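Local coordinates for protein Non-structural maintenance of chromosomes element 1 homolog (Xenopus laevis, PDB 7DG2) that probably acts as a RING-type E3 ubiquitin ligase within the SMC5-SMC6 complex, working with a MAGE protein to pass ubiquitin from an E2 enzyme to substrates, at residues K66-E71 against H205-G210; L108-D113 against Q178-I183; Q193-E198 against E226-E231; C200-H205 against P219-C224. All blocks are in the same frame, centred on the assembly; numbering follows the deposited sequence.

From the N terminus, residues 66-71, at the end of strand 62-68, open the longest loop, which contact 1 closes only at 205-210. Nested inside it, contact 2 joins the end of helix 96-111 to residues 178-183, which lead into the zinc finger. Residues 193-198 then open contact 3 and 200-205 open contact 4, both before contact 1 has closed, so contact 1 crosses each of them. Contact 4 closes at 219-224 and lies nested within contact 3, which closes last at 226-231. Contact 1 ties the N-terminal region to the RING-like region and contact 2 helix 96-111 to the strand leading into it; contacts 3 and 4 share a zinc ion and hold the RING-like region together.

Contact 1: residues K66-E71 against H205-G210; sequences KGVGEE and HLQCAG. With ZN (zinc ion), chain G.
E70 sends CG anti to its own carbonyl carbon (chi1 -68°) and then runs extended, while H205 uses a similar first torsion (chi1 -72°); the two side chains meet at about a right angle. The contact sets the turn after strand 62-68 against the atypical RING finger, at the start of helix 206-212. E70 OE2 arrives at the edge of the imidazole, near its plane, 3.6 Å from H205 NE2, with carboxylate and ring planes 67° apart. This is proximity and not pairing: the E70 carboxylate is hydrogen-bonded by the backbone N atoms of I192 and Q193, and H205 NE2 is bonded to V190 O. Both groups are thus positioned by the strand and loop at 190-193, which makes that backbone the mediator between them. Q207, its chain bent at chi2, lies against the backbone of G69 to E71 and supplies much of the buried surface. E71 reaches away to a salt bridge with R155. H205 occupies the N-cap position, and its O accepts the A209 N hydrogen bond at 2.8 Å. C184 and C187 complete the zinc site, to which H205 ND1 binds at 2.1 Å and C208 SG, from the first helical turn, at 2.4 Å.

Contact 2: residues L108-D113 against Q178-I183; sequences LIILSD and QDVAKI
K182 NZ is gripped from several sides at the C-terminal end of helix 96-111. It donates to S112 O at 2.8 Å, approaching from above the carbonyl plane with a C=O...N angle of 136°. Two waters accept from it as well: water 1 and water 3 each lie 3.0 Å from K182 NZ. The lysine chain is extended until its last torsion, where the bend at chi4 (59°) turns NZ in among the carbonyls of the final turn. Water 3 passes the grip on, donating to L111 O and, at 2.6 Å, to D113 OD1. The D113 carboxylate is therefore linked to the ammonium through water, their charged atoms being 5.3 Å apart. The ammonium sits at the C-terminal end of the helix, where the partial negative charge of that end would be expected to stabilise it. S112, the first residue to leave helical geometry, bonds back through OG to I109 O. Beside this polar cluster is a small apolar patch: I110 CG2 rests 3.7 Å from A181 CA, and L111 CD2 lies 3.6 Å from V180 CB. In the fold, I173 of helix 163-176 touches both I110 and A181, L108 packs on helix 119-128, and the K182 backbone pairs with A191 in the two-stranded sheet of 182-183 and 190-191.

Contact 3: residues Q193-E198 against E226-E231; sequences QSQLCE and ESWPHE. With ZN (zinc ion), chain H.
Q195 and W228 mark the tightly packed side of this contact, where one side-chain amide is used at both ends. W228 NE1 donates to Q195 OE1 at 2.9 Å, nearly straight at 173° and in the plane of the indole. On the other side of the amide, Q195 NE2 donates to E231 O at 3.0 Å with an angle of 174°, so two bonds fix the rotation of the amide. The six-membered end of the indole packs on the backbone and CB of C197, just past strand 195-196: W228 CZ3 is 3.5 Å from C197 CB, just behind the zinc-binding sulfur. H230 CD2 lies 3.4 Å above one face of the indole, toward its rim, and H230 NE2 donates to L196 O; the modelled 2.5 Å is very short, and its exact length is doubtful. The outer side is looser. There the exposed E198 side chain crosses P229 obliquely, with E198 OE2 3.6 Å from P229 CB. C197 SG binds zinc with C200, C221 and C224, while F213 also meets the W228 ring. The segment after the last ligand thus folds back over strand 195-196, closing the four-cysteine half of an atypical, C4HC3-type RING finger.

Contact 4: residues C200-H205 against P219-C224; sequences CGIPLH and PTCPNC. With ZN (zinc ion), chain H; ZN (zinc ion), chain G.
N223 and I202 meet through the flat carboxamide of the asparagine. At its edge, N223 ND2 donates to C200 SG at 3.3 Å, the sulfur lying close to the amide plane and the N-H...S angle being 173°; above that plane, I202 CG2 sits 3.5 Å from the same ND2. CG of N223 is anti to its backbone N, and the turn about chi2 then brings ND2 to the sulfur. The setting is the four-cysteine zinc site of the atypical RING finger, built from two Cys-x-x-Cys turns. C200 SG and C221 SG both bind zinc at 2.3 Å, C224 SG binds it at 2.4 Å, and C197 supplies the fourth sulfur. The turn from C221 to C224 has the backbone pattern of a zinc knuckle: C221 SG accepts from N223 N at 3.3 Å and 158° and from C224 N at 3.4 Å and 163°. Two amide N-H groups of the turn thus point at one sulfur, while a side-chain N-H serves C200; these bonds would be expected to spread the negative charge of the thiolates. I202 packs on the second turn, its CG1 and CD1 lying against C221 SG and CD1 reaching CD of P222. G201 lets the chain turn here with a positive phi, between the ligand C200 and I202. P219 and L204 bond through their backbones to W228 and Q195, joining the site to its surroundings. Next to the metal, the two ligand methylenes also touch, C200 CB lying 3.9 Å from C224 CB.

Contact 1: residues K66-E71 against H205-G210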
loop_
_atom_site.group_PDB
_atom_site.type_symbol
_atom_site.label_atom_id
_atom_site.label_comp_id
_atom_site.label_asym_id
_atom_site.label_seq_id
_atom_site.Cartn_x
_atom_site.Cartn_y
_atom_site.Cartn_z
ATOM N N LYS A 66 -3.735 0.957 -18.607
ATOM C CA LYS A 66 -5.185 0.849 -18.730
ATOM C C LYS A 66 -5.561 -0.551 -19.197
ATOM O O LYS A 66 -4.868 -1.142 -20.032
ATOM C CB LYS A 66 -5.754 1.854 -19.737
ATOM C CG LYS A 66 -5.522 3.297 -19.416
ATOM C CD LYS A 66 -6.250 4.176 -20.439
ATOM C CE LYS A 66 -7.725 3.805 -20.538
ATOM N NZ LYS A 66 -8.445 4.579 -21.594
ATOM N N GLY A 67 -6.660 -1.070 -18.663
ATOM C CA GLY A 67 -7.161 -2.367 -19.074
ATOM C C GLY A 67 -8.662 -2.437 -18.890
ATOM O O GLY A 67 -9.288 -1.499 -18.396
ATOM N N VAL A 68 -9.239 -3.571 -19.290
ATOM C CA VAL A 68 -10.680 -3.803 -19.225
ATOM C C VAL A 68 -10.947 -5.008 -18.330
ATOM O O VAL A 68 -10.283 -6.042 -18.457
ATOM C CB VAL A 68 -11.278 -4.028 -20.627
ATOM C CG1 VAL A 68 -12.754 -4.391 -20.523
ATOM C CG2 VAL A 68 -11.092 -2.795 -21.486
ATOM N N GLY A 69 -11.926 -4.879 -17.435
ATOM C CA GLY A 69 -12.293 -5.995 -16.577
ATOM C C GLY A 69 -12.974 -7.093 -17.384
ATOM O O GLY A 69 -13.897 -6.827 -18.163
ATOM N N GLU A 70 -12.505 -8.335 -17.212
ATOM C CA GLU A 70 -13.082 -9.452 -17.956
ATOM C C GLU A 70 -14.559 -9.634 -17.637
ATOM O O GLU A 70 -15.358 -9.959 -18.523
ATOM C CB GLU A 70 -12.317 -10.739 -17.652
ATOM C CG GLU A 70 -10.918 -10.722 -18.191
ATOM C CD GLU A 70 -10.271 -12.085 -18.159
ATOM O OE1 GLU A 70 -10.734 -12.937 -17.376
ATOM O OE2 GLU A 70 -9.296 -12.282 -18.909
ATOM N N GLU A 71 -14.937 -9.447 -16.377
ATOM C CA GLU A 71 -16.331 -9.638 -15.993
ATOM C C GLU A 71 -17.180 -8.428 -16.360
ATOM O O GLU A 71 -18.179 -8.546 -17.080
ATOM C CB GLU A 71 -16.431 -9.923 -14.493
ATOM C CG GLU A 71 -15.638 -11.133 -14.040
ATOM C CD GLU A 71 -16.177 -11.721 -12.752
ATOM O OE1 GLU A 71 -15.673 -12.776 -12.318
ATOM O OE2 GLU A 71 -17.117 -11.128 -12.182
ATOM N N HIS A 205 -12.407 -13.956 -25.100
ATOM C CA HIS A 205 -12.976 -13.203 -23.987
ATOM C C HIS A 205 -14.489 -13.129 -24.142
ATOM O O HIS A 205 -15.014 -13.106 -25.258
ATOM C CB HIS A 205 -12.427 -11.777 -23.929
ATOM C CG HIS A 205 -11.005 -11.677 -23.481
ATOM N ND1 HIS A 205 -9.996 -11.245 -24.316
ATOM C CD2 HIS A 205 -10.426 -11.918 -22.280
ATOM C CE1 HIS A 205 -8.852 -11.237 -23.652
ATOM N NE2 HIS A 205 -9.086 -11.643 -22.415
ATOM N N LEU A 206 -15.192 -13.074 -23.009
ATOM C CA LEU A 206 -16.649 -12.984 -23.069
ATOM C C LEU A 206 -17.093 -11.726 -23.800
ATOM O O LEU A 206 -18.031 -11.767 -24.606
ATOM C CB LEU A 206 -17.248 -13.040 -21.663
ATOM C CG LEU A 206 -17.854 -14.401 -21.305
ATOM C CD1 LEU A 206 -16.760 -15.450 -21.124
ATOM C CD2 LEU A 206 -18.743 -14.316 -20.065
ATOM N N GLN A 207 -16.419 -10.598 -23.550
ATOM C CA GLN A 207 -16.739 -9.380 -24.286
ATOM C C GLN A 207 -16.369 -9.501 -25.757
ATOM O O GLN A 207 -17.064 -8.952 -26.620
ATOM C CB GLN A 207 -16.030 -8.174 -23.668
ATOM C CG GLN A 207 -16.917 -7.318 -22.774
ATOM C CD GLN A 207 -16.743 -7.637 -21.300
ATOM O OE1 GLN A 207 -15.613 -7.693 -20.791
ATOM N NE2 GLN A 207 -17.858 -7.854 -20.604
ATOM N N CYS A 208 -15.285 -10.212 -26.068
ATOM C CA CYS A 208 -14.894 -10.352 -27.463
ATOM C C CYS A 208 -15.821 -11.300 -28.213
ATOM O O CYS A 208 -16.045 -11.118 -29.414
ATOM C CB CYS A 208 -13.443 -10.819 -27.554
ATOM S SG CYS A 208 -12.264 -9.610 -26.911
ATOM N N ALA A 209 -16.366 -12.311 -27.533
ATOM C CA ALA A 209 -17.357 -13.172 -28.175
ATOM C C ALA A 209 -18.623 -12.391 -28.507
ATOM O O ALA A 209 -19.202 -12.568 -29.586
ATOM C CB ALA A 209 -17.684 -14.366 -27.282
ATOM N N GLY A 210 -19.061 -11.518 -27.595
ATOM C CA GLY A 210 -20.231 -10.700 -27.867
ATOM C C GLY A 210 -20.053 -9.796 -29.072
ATOM O O GLY A 210 -20.978 -9.615 -29.867
HETATM ZN ZN ZN G . -10.278 -10.772 -26.376
#

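Contact 2: residues L108-D113 against Q178-I183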
loop_
_atom_site.group_PDB
_atom_site.type_symbol
_atom_site.label_atom_id
_atom_site.label_comp_id
_atom_site.label_asym_id
_atom_site.label_seq_id
_atom_site.Cartn_x
_atom_site.Cartn_y
_atom_site.Cartn_z
ATOM N N LEU A 108 -3.034 -22.864 -11.725
ATOM C CA LEU A 108 -4.298 -23.596 -11.811
ATOM C C LEU A 108 -5.403 -22.725 -12.409
ATOM O O LEU A 108 -6.222 -23.203 -13.201
ATOM C CB LEU A 108 -4.689 -24.116 -10.424
ATOM C CG LEU A 108 -5.925 -25.002 -10.327
ATOM C CD1 LEU A 108 -5.841 -26.056 -11.399
ATOM C CD2 LEU A 108 -5.954 -25.643 -8.940
ATOM N N ILE A 109 -5.443 -21.442 -12.036
ATOM C CA ILE A 109 -6.421 -20.522 -12.615
ATOM C C ILE A 109 -6.227 -20.415 -14.124
ATOM O O ILE A 109 -7.193 -20.435 -14.894
ATOM C CB ILE A 109 -6.314 -19.153 -11.922
ATOM C CG1 ILE A 109 -6.993 -19.217 -10.550
ATOM C CG2 ILE A 109 -6.864 -18.049 -12.808
ATOM C CD1 ILE A 109 -6.522 -18.125 -9.565
ATOM N N ILE A 110 -4.976 -20.341 -14.568
ATOM C CA ILE A 110 -4.678 -20.223 -15.995
ATOM C C ILE A 110 -5.085 -21.494 -16.735
ATOM O O ILE A 110 -5.620 -21.440 -17.851
ATOM C CB ILE A 110 -3.182 -19.911 -16.185
ATOM C CG1 ILE A 110 -2.872 -18.499 -15.697
ATOM C CG2 ILE A 110 -2.766 -20.085 -17.642
ATOM C CD1 ILE A 110 -1.385 -18.228 -15.569
ATOM N N LEU A 111 -4.846 -22.648 -16.116
ATOM C CA LEU A 111 -5.153 -23.936 -16.740
ATOM C C LEU A 111 -6.641 -24.237 -16.750
ATOM O O LEU A 111 -7.110 -24.993 -17.613
ATOM C CB LEU A 111 -4.444 -25.068 -15.995
ATOM C CG LEU A 111 -2.954 -25.263 -16.185
ATOM C CD1 LEU A 111 -2.448 -26.279 -15.175
ATOM C CD2 LEU A 111 -2.686 -25.731 -17.600
ATOM N N SER A 112 -7.392 -23.707 -15.791
ATOM C CA SER A 112 -8.774 -24.140 -15.627
ATOM C C SER A 112 -9.654 -23.624 -16.758
ATOM O O SER A 112 -9.420 -22.554 -17.320
ATOM C CB SER A 112 -9.327 -23.661 -14.290
ATOM O OG SER A 112 -9.477 -22.269 -14.322
ATOM N N ASP A 113 -10.703 -24.392 -17.079
ATOM C CA ASP A 113 -11.645 -23.937 -18.096
ATOM C C ASP A 113 -12.421 -22.707 -17.638
ATOM O O ASP A 113 -12.699 -21.814 -18.445
ATOM C CB ASP A 113 -12.619 -25.060 -18.460
ATOM C CG ASP A 113 -11.968 -26.183 -19.259
ATOM O OD1 ASP A 113 -10.729 -26.216 -19.399
ATOM O OD2 ASP A 113 -12.718 -27.043 -19.766
ATOM N N GLN A 178 3.463 -20.036 -21.824
ATOM C CA GLN A 178 3.108 -19.965 -23.241
ATOM C C GLN A 178 2.435 -21.244 -23.727
ATOM O O GLN A 178 1.591 -21.196 -24.631
ATOM C CB GLN A 178 4.344 -19.671 -24.089
ATOM C CG GLN A 178 3.998 -19.303 -25.531
ATOM C CD GLN A 178 5.221 -19.051 -26.387
ATOM O OE1 GLN A 178 6.318 -19.519 -26.078
ATOM N NE2 GLN A 178 5.042 -18.301 -27.469
ATOM N N ASP A 179 2.769 -22.385 -23.124
ATOM C CA ASP A 179 2.175 -23.650 -23.538
ATOM C C ASP A 179 0.702 -23.768 -23.165
ATOM O O ASP A 179 -0.020 -24.548 -23.795
ATOM C CB ASP A 179 2.951 -24.820 -22.923
ATOM C CG ASP A 179 4.405 -24.853 -23.358
ATOM O OD1 ASP A 179 4.765 -24.133 -24.321
ATOM O OD2 ASP A 179 5.191 -25.595 -22.728
ATOM N N VAL A 180 0.233 -23.018 -22.166
ATOM C CA VAL A 180 -1.084 -23.266 -21.590
ATOM C C VAL A 180 -1.940 -22.019 -21.457
ATOM O O VAL A 180 -3.170 -22.139 -21.321
ATOM C CB VAL A 180 -0.948 -23.955 -20.215
ATOM C CG1 VAL A 180 -0.357 -25.369 -20.366
ATOM C CG2 VAL A 180 -0.102 -23.102 -19.275
ATOM N N ALA A 181 -1.379 -20.813 -21.480
ATOM C CA ALA A 181 -2.201 -19.628 -21.270
ATOM C C ALA A 181 -3.149 -19.426 -22.444
ATOM O O ALA A 181 -2.775 -19.612 -23.604
ATOM C CB ALA A 181 -1.323 -18.388 -21.090
ATOM N N LYS A 182 -4.384 -19.047 -22.136
ATOM C CA LYS A 182 -5.371 -18.755 -23.169
ATOM C C LYS A 182 -5.067 -17.398 -23.790
ATOM O O LYS A 182 -4.996 -16.389 -23.077
ATOM C CB LYS A 182 -6.779 -18.766 -22.580
ATOM C CG LYS A 182 -7.230 -20.119 -22.020
ATOM C CD LYS A 182 -8.543 -19.984 -21.259
ATOM C CE LYS A 182 -8.902 -21.273 -20.527
ATOM N NZ LYS A 182 -7.861 -21.717 -19.543
ATOM N N ILE A 183 -4.898 -17.368 -25.110
ATOM C CA ILE A 183 -4.717 -16.127 -25.864
ATOM C C ILE A 183 -5.966 -15.917 -26.709
ATOM O O ILE A 183 -6.243 -16.714 -27.613
ATOM C CB ILE A 183 -3.461 -16.179 -26.748
ATOM C CG1 ILE A 183 -2.227 -16.475 -25.902
ATOM C CG2 ILE A 183 -3.284 -14.871 -27.508
ATOM C CD1 ILE A 183 -1.907 -15.394 -24.887
HETATM O O HOH W 1 -7.781 -19.434 -17.603
HETATM O O HOH W 2 -5.332 -18.668 -19.469
HETATM O O HOH W 3 -8.758 -24.550 -19.951
#

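Contact 3: residues Q193-E198 against E226-E231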
loop_
_atom_site.group_PDB
_atom_site.type_symbol
_atom_site.label_atom_id
_atom_site.label_comp_id
_atom_site.label_asym_id
_atom_site.label_seq_id
_atom_site.Cartn_x
_atom_site.Cartn_y
_atom_site.Cartn_z
ATOM N N GLN A 193 -10.881 -15.708 -17.748
ATOM C CA GLN A 193 -12.234 -16.169 -18.037
ATOM C C GLN A 193 -12.490 -16.033 -19.532
ATOM O O GLN A 193 -12.076 -15.054 -20.157
ATOM C CB GLN A 193 -13.269 -15.369 -17.245
ATOM C CG GLN A 193 -13.093 -15.493 -15.741
ATOM C CD GLN A 193 -14.166 -14.762 -14.971
ATOM O OE1 GLN A 193 -13.887 -13.778 -14.276
ATOM N NE2 GLN A 193 -15.399 -15.240 -15.077
ATOM N N SER A 194 -13.157 -17.030 -20.109
ATOM C CA SER A 194 -13.285 -17.078 -21.558
ATOM C C SER A 194 -14.434 -17.999 -21.926
ATOM O O SER A 194 -14.955 -18.742 -21.095
ATOM C CB SER A 194 -11.994 -17.577 -22.219
ATOM O OG SER A 194 -11.812 -18.951 -21.928
ATOM N N GLN A 195 -14.819 -17.935 -23.196
ATOM C CA GLN A 195 -15.599 -18.987 -23.833
ATOM C C GLN A 195 -14.666 -19.795 -24.724
ATOM O O GLN A 195 -13.918 -19.224 -25.522
ATOM C CB GLN A 195 -16.742 -18.405 -24.659
ATOM C CG GLN A 195 -17.821 -17.743 -23.840
ATOM C CD GLN A 195 -19.040 -17.420 -24.674
ATOM O OE1 GLN A 195 -18.970 -17.386 -25.904
ATOM N NE2 GLN A 195 -20.173 -17.198 -24.013
ATOM N N LEU A 196 -14.705 -21.114 -24.584
ATOM C CA LEU A 196 -13.831 -22.002 -25.337
ATOM C C LEU A 196 -14.617 -22.709 -26.431
ATOM O O LEU A 196 -15.761 -23.123 -26.217
ATOM C CB LEU A 196 -13.191 -23.046 -24.427
ATOM C CG LEU A 196 -12.303 -22.526 -23.298
ATOM C CD1 LEU A 196 -12.083 -23.628 -22.280
ATOM C CD2 LEU A 196 -10.981 -22.031 -23.882
ATOM N N CYS A 197 -14.001 -22.853 -27.603
ATOM C CA CYS A 197 -14.545 -23.792 -28.575
ATOM C C CYS A 197 -14.456 -25.194 -28.001
ATOM O O CYS A 197 -13.397 -25.622 -27.539
ATOM C CB CYS A 197 -13.790 -23.713 -29.900
ATOM S SG CYS A 197 -14.443 -24.900 -31.113
ATOM N N GLU A 198 -15.578 -25.908 -27.995
ATOM C CA GLU A 198 -15.539 -27.240 -27.416
ATOM C C GLU A 198 -14.994 -28.269 -28.387
ATOM O O GLU A 198 -14.721 -29.404 -27.977
ATOM C CB GLU A 198 -16.928 -27.629 -26.916
ATOM C CG GLU A 198 -17.471 -26.600 -25.930
ATOM C CD GLU A 198 -18.674 -27.090 -25.154
ATOM O OE1 GLU A 198 -18.639 -27.027 -23.905
ATOM O OE2 GLU A 198 -19.653 -27.529 -25.792
ATOM N N GLU A 226 -16.595 -24.964 -36.583
ATOM C CA GLU A 226 -17.726 -25.622 -35.944
ATOM C C GLU A 226 -18.649 -24.571 -35.338
ATOM O O GLU A 226 -18.216 -23.480 -34.962
ATOM C CB GLU A 226 -17.258 -26.595 -34.861
ATOM C CG GLU A 226 -16.492 -27.806 -35.383
ATOM C CD GLU A 226 -17.245 -28.562 -36.463
ATOM O OE1 GLU A 226 -17.055 -28.249 -37.664
ATOM O OE2 GLU A 226 -18.024 -29.471 -36.107
ATOM N N SER A 227 -19.939 -24.891 -35.270
ATOM C CA SER A 227 -20.887 -23.925 -34.733
ATOM C C SER A 227 -20.560 -23.635 -33.272
ATOM O O SER A 227 -20.198 -24.537 -32.509
ATOM C CB SER A 227 -22.322 -24.428 -34.876
ATOM O OG SER A 227 -22.487 -25.686 -34.256
ATOM N N TRP A 228 -20.663 -22.367 -32.899
ATOM C CA TRP A 228 -20.294 -21.928 -31.554
ATOM C C TRP A 228 -21.309 -22.434 -30.536
ATOM O O TRP A 228 -22.499 -22.109 -30.647
ATOM C CB TRP A 228 -20.197 -20.404 -31.507
ATOM C CG TRP A 228 -19.397 -19.879 -30.339
ATOM C CD1 TRP A 228 -19.851 -19.093 -29.316
ATOM C CD2 TRP A 228 -18.007 -20.110 -30.080
ATOM N NE1 TRP A 228 -18.826 -18.818 -28.441
ATOM C CE2 TRP A 228 -17.685 -19.430 -28.888
ATOM C CE3 TRP A 228 -17.003 -20.823 -30.743
ATOM C CZ2 TRP A 228 -16.401 -19.449 -28.342
ATOM C CZ3 TRP A 228 -15.728 -20.834 -30.204
ATOM C CH2 TRP A 228 -15.439 -20.154 -29.016
ATOM N N PRO A 229 -20.889 -23.207 -29.529
ATOM C CA PRO A 229 -21.860 -23.834 -28.621
ATOM C C PRO A 229 -22.422 -22.910 -27.550
ATOM O O PRO A 229 -23.436 -23.265 -26.931
ATOM C CB PRO A 229 -21.045 -24.969 -27.983
ATOM C CG PRO A 229 -19.650 -24.441 -27.973
ATOM C CD PRO A 229 -19.505 -23.623 -29.235
ATOM N N HIS A 230 -21.816 -21.752 -27.309
ATOM C CA HIS A 230 -22.189 -20.896 -26.193
ATOM C C HIS A 230 -23.138 -19.790 -26.640
ATOM O O HIS A 230 -23.265 -19.485 -27.828
ATOM C CB HIS A 230 -20.946 -20.274 -25.548
ATOM C CG HIS A 230 -19.828 -21.245 -25.333
ATOM N ND1 HIS A 230 -19.856 -22.208 -24.349
ATOM C CD2 HIS A 230 -18.643 -21.394 -25.972
ATOM C CE1 HIS A 230 -18.740 -22.914 -24.393
ATOM N NE2 HIS A 230 -17.985 -22.438 -25.368
ATOM N N GLU A 231 -23.799 -19.182 -25.659
ATOM C CA GLU A 231 -24.663 -18.039 -25.913
ATOM C C GLU A 231 -23.835 -16.767 -26.055
ATOM O O GLU A 231 -22.845 -16.571 -25.343
ATOM C CB GLU A 231 -25.678 -17.879 -24.781
ATOM C CG GLU A 231 -26.699 -16.773 -25.017
ATOM C CD GLU A 231 -27.762 -16.714 -23.935
ATOM O OE1 GLU A 231 -28.153 -15.589 -23.552
ATOM O OE2 GLU A 231 -28.199 -17.790 -23.469
HETATM ZN ZN ZN H . -12.980 -24.281 -32.879
#

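Contact 4: residues C200-H205 against P219-C224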
loop_
_atom_site.group_PDB
_atom_site.type_symbol
_atom_site.label_atom_id
_atom_site.label_comp_id
_atom_site.label_asym_id
_atom_site.label_seq_id
_atom_site.Cartn_x
_atom_site.Cartn_y
_atom_site.Cartn_z
ATOM N N CYS A 200 -12.161 -27.363 -30.822
ATOM C CA CYS A 200 -10.732 -27.131 -30.993
ATOM C C CYS A 200 -10.071 -26.397 -29.834
ATOM O O CYS A 200 -8.841 -26.268 -29.830
ATOM C CB CYS A 200 -10.458 -26.347 -32.283
ATOM S SG CYS A 200 -10.802 -24.582 -32.159
ATOM N N GLY A 201 -10.840 -25.892 -28.873
ATOM C CA GLY A 201 -10.268 -25.355 -27.653
ATOM C C GLY A 201 -9.841 -23.899 -27.676
ATOM O O GLY A 201 -9.329 -23.410 -26.654
ATOM N N ILE A 202 -10.020 -23.182 -28.783
ATOM C CA ILE A 202 -9.534 -21.803 -28.815
ATOM C C ILE A 202 -10.397 -20.941 -27.902
ATOM O O ILE A 202 -11.600 -21.195 -27.753
ATOM C CB ILE A 202 -9.496 -21.213 -30.234
ATOM C CG1 ILE A 202 -10.893 -21.178 -30.856
ATOM C CG2 ILE A 202 -8.460 -21.942 -31.094
ATOM C CD1 ILE A 202 -11.538 -19.810 -30.821
ATOM N N PRO A 203 -9.818 -19.931 -27.271
ATOM C CA PRO A 203 -10.580 -19.102 -26.334
ATOM C C PRO A 203 -10.972 -17.755 -26.917
ATOM O O PRO A 203 -10.258 -17.204 -27.763
ATOM C CB PRO A 203 -9.590 -18.930 -25.175
ATOM C CG PRO A 203 -8.258 -18.846 -25.875
ATOM C CD PRO A 203 -8.365 -19.703 -27.137
ATOM N N LEU A 204 -12.102 -17.214 -26.464
ATOM C CA LEU A 204 -12.448 -15.815 -26.677
ATOM C C LEU A 204 -12.828 -15.199 -25.339
ATOM O O LEU A 204 -13.495 -15.848 -24.532
ATOM C CB LEU A 204 -13.619 -15.654 -27.656
ATOM C CG LEU A 204 -13.353 -15.920 -29.137
ATOM C CD1 LEU A 204 -14.506 -15.374 -29.981
ATOM C CD2 LEU A 204 -12.039 -15.294 -29.545
ATOM N N HIS A 205 -12.407 -13.956 -25.100
ATOM C CA HIS A 205 -12.976 -13.203 -23.987
ATOM C C HIS A 205 -14.489 -13.129 -24.142
ATOM O O HIS A 205 -15.014 -13.106 -25.258
ATOM C CB HIS A 205 -12.427 -11.777 -23.929
ATOM C CG HIS A 205 -11.005 -11.677 -23.481
ATOM N ND1 HIS A 205 -9.996 -11.245 -24.316
ATOM C CD2 HIS A 205 -10.426 -11.918 -22.280
ATOM C CE1 HIS A 205 -8.852 -11.237 -23.652
ATOM N NE2 HIS A 205 -9.086 -11.643 -22.415
ATOM N N PRO A 219 -23.557 -18.781 -35.539
ATOM C CA PRO A 219 -22.169 -18.404 -35.259
ATOM C C PRO A 219 -21.255 -19.617 -35.273
ATOM O O PRO A 219 -21.603 -20.689 -34.765
ATOM C CB PRO A 219 -22.252 -17.778 -33.866
ATOM C CG PRO A 219 -23.382 -18.508 -33.222
ATOM C CD PRO A 219 -24.379 -18.797 -34.316
ATOM N N THR A 220 -20.077 -19.441 -35.867
ATOM C CA THR A 220 -19.113 -20.519 -36.025
ATOM C C THR A 220 -17.755 -20.094 -35.483
ATOM O O THR A 220 -17.403 -18.911 -35.494
ATOM C CB THR A 220 -18.963 -20.935 -37.491
ATOM O OG1 THR A 220 -18.571 -19.799 -38.275
ATOM C CG2 THR A 220 -20.275 -21.511 -38.027
ATOM N N CYS A 221 -16.994 -21.088 -35.027
ATOM C CA CYS A 221 -15.674 -20.845 -34.448
ATOM C C CYS A 221 -14.725 -20.272 -35.494
ATOM O O CYS A 221 -14.603 -20.837 -36.587
ATOM C CB CYS A 221 -15.112 -22.152 -33.883
ATOM S SG CYS A 221 -13.353 -22.111 -33.432
ATOM N N PRO A 222 -14.007 -19.184 -35.189
ATOM C CA PRO A 222 -13.104 -18.590 -36.190
ATOM C C PRO A 222 -11.909 -19.459 -36.537
ATOM O O PRO A 222 -11.189 -19.128 -37.488
ATOM C CB PRO A 222 -12.645 -17.279 -35.531
ATOM C CG PRO A 222 -13.185 -17.292 -34.114
ATOM C CD PRO A 222 -13.797 -18.627 -33.843
ATOM N N ASN A 223 -11.671 -20.547 -35.806
ATOM C CA ASN A 223 -10.514 -21.408 -36.018
ATOM C C ASN A 223 -10.854 -22.728 -36.687
ATOM O O ASN A 223 -10.123 -23.167 -37.577
ATOM C CB ASN A 223 -9.818 -21.690 -34.680
ATOM C CG ASN A 223 -8.517 -22.454 -34.848
ATOM O OD1 ASN A 223 -7.607 -21.999 -35.539
ATOM N ND2 ASN A 223 -8.417 -23.611 -34.199
ATOM N N CYS A 224 -11.933 -23.391 -36.272
ATOM C CA CYS A 224 -12.296 -24.688 -36.821
ATOM C C CYS A 224 -13.645 -24.690 -37.529
ATOM O O CYS A 224 -14.036 -25.729 -38.070
ATOM C CB CYS A 224 -12.302 -25.755 -35.716
ATOM S SG CYS A 224 -13.741 -25.681 -34.609
HETATM ZN ZN ZN H . -12.980 -24.281 -32.879
HETATM ZN ZN ZN G . -10.278 -10.772 -26.376
#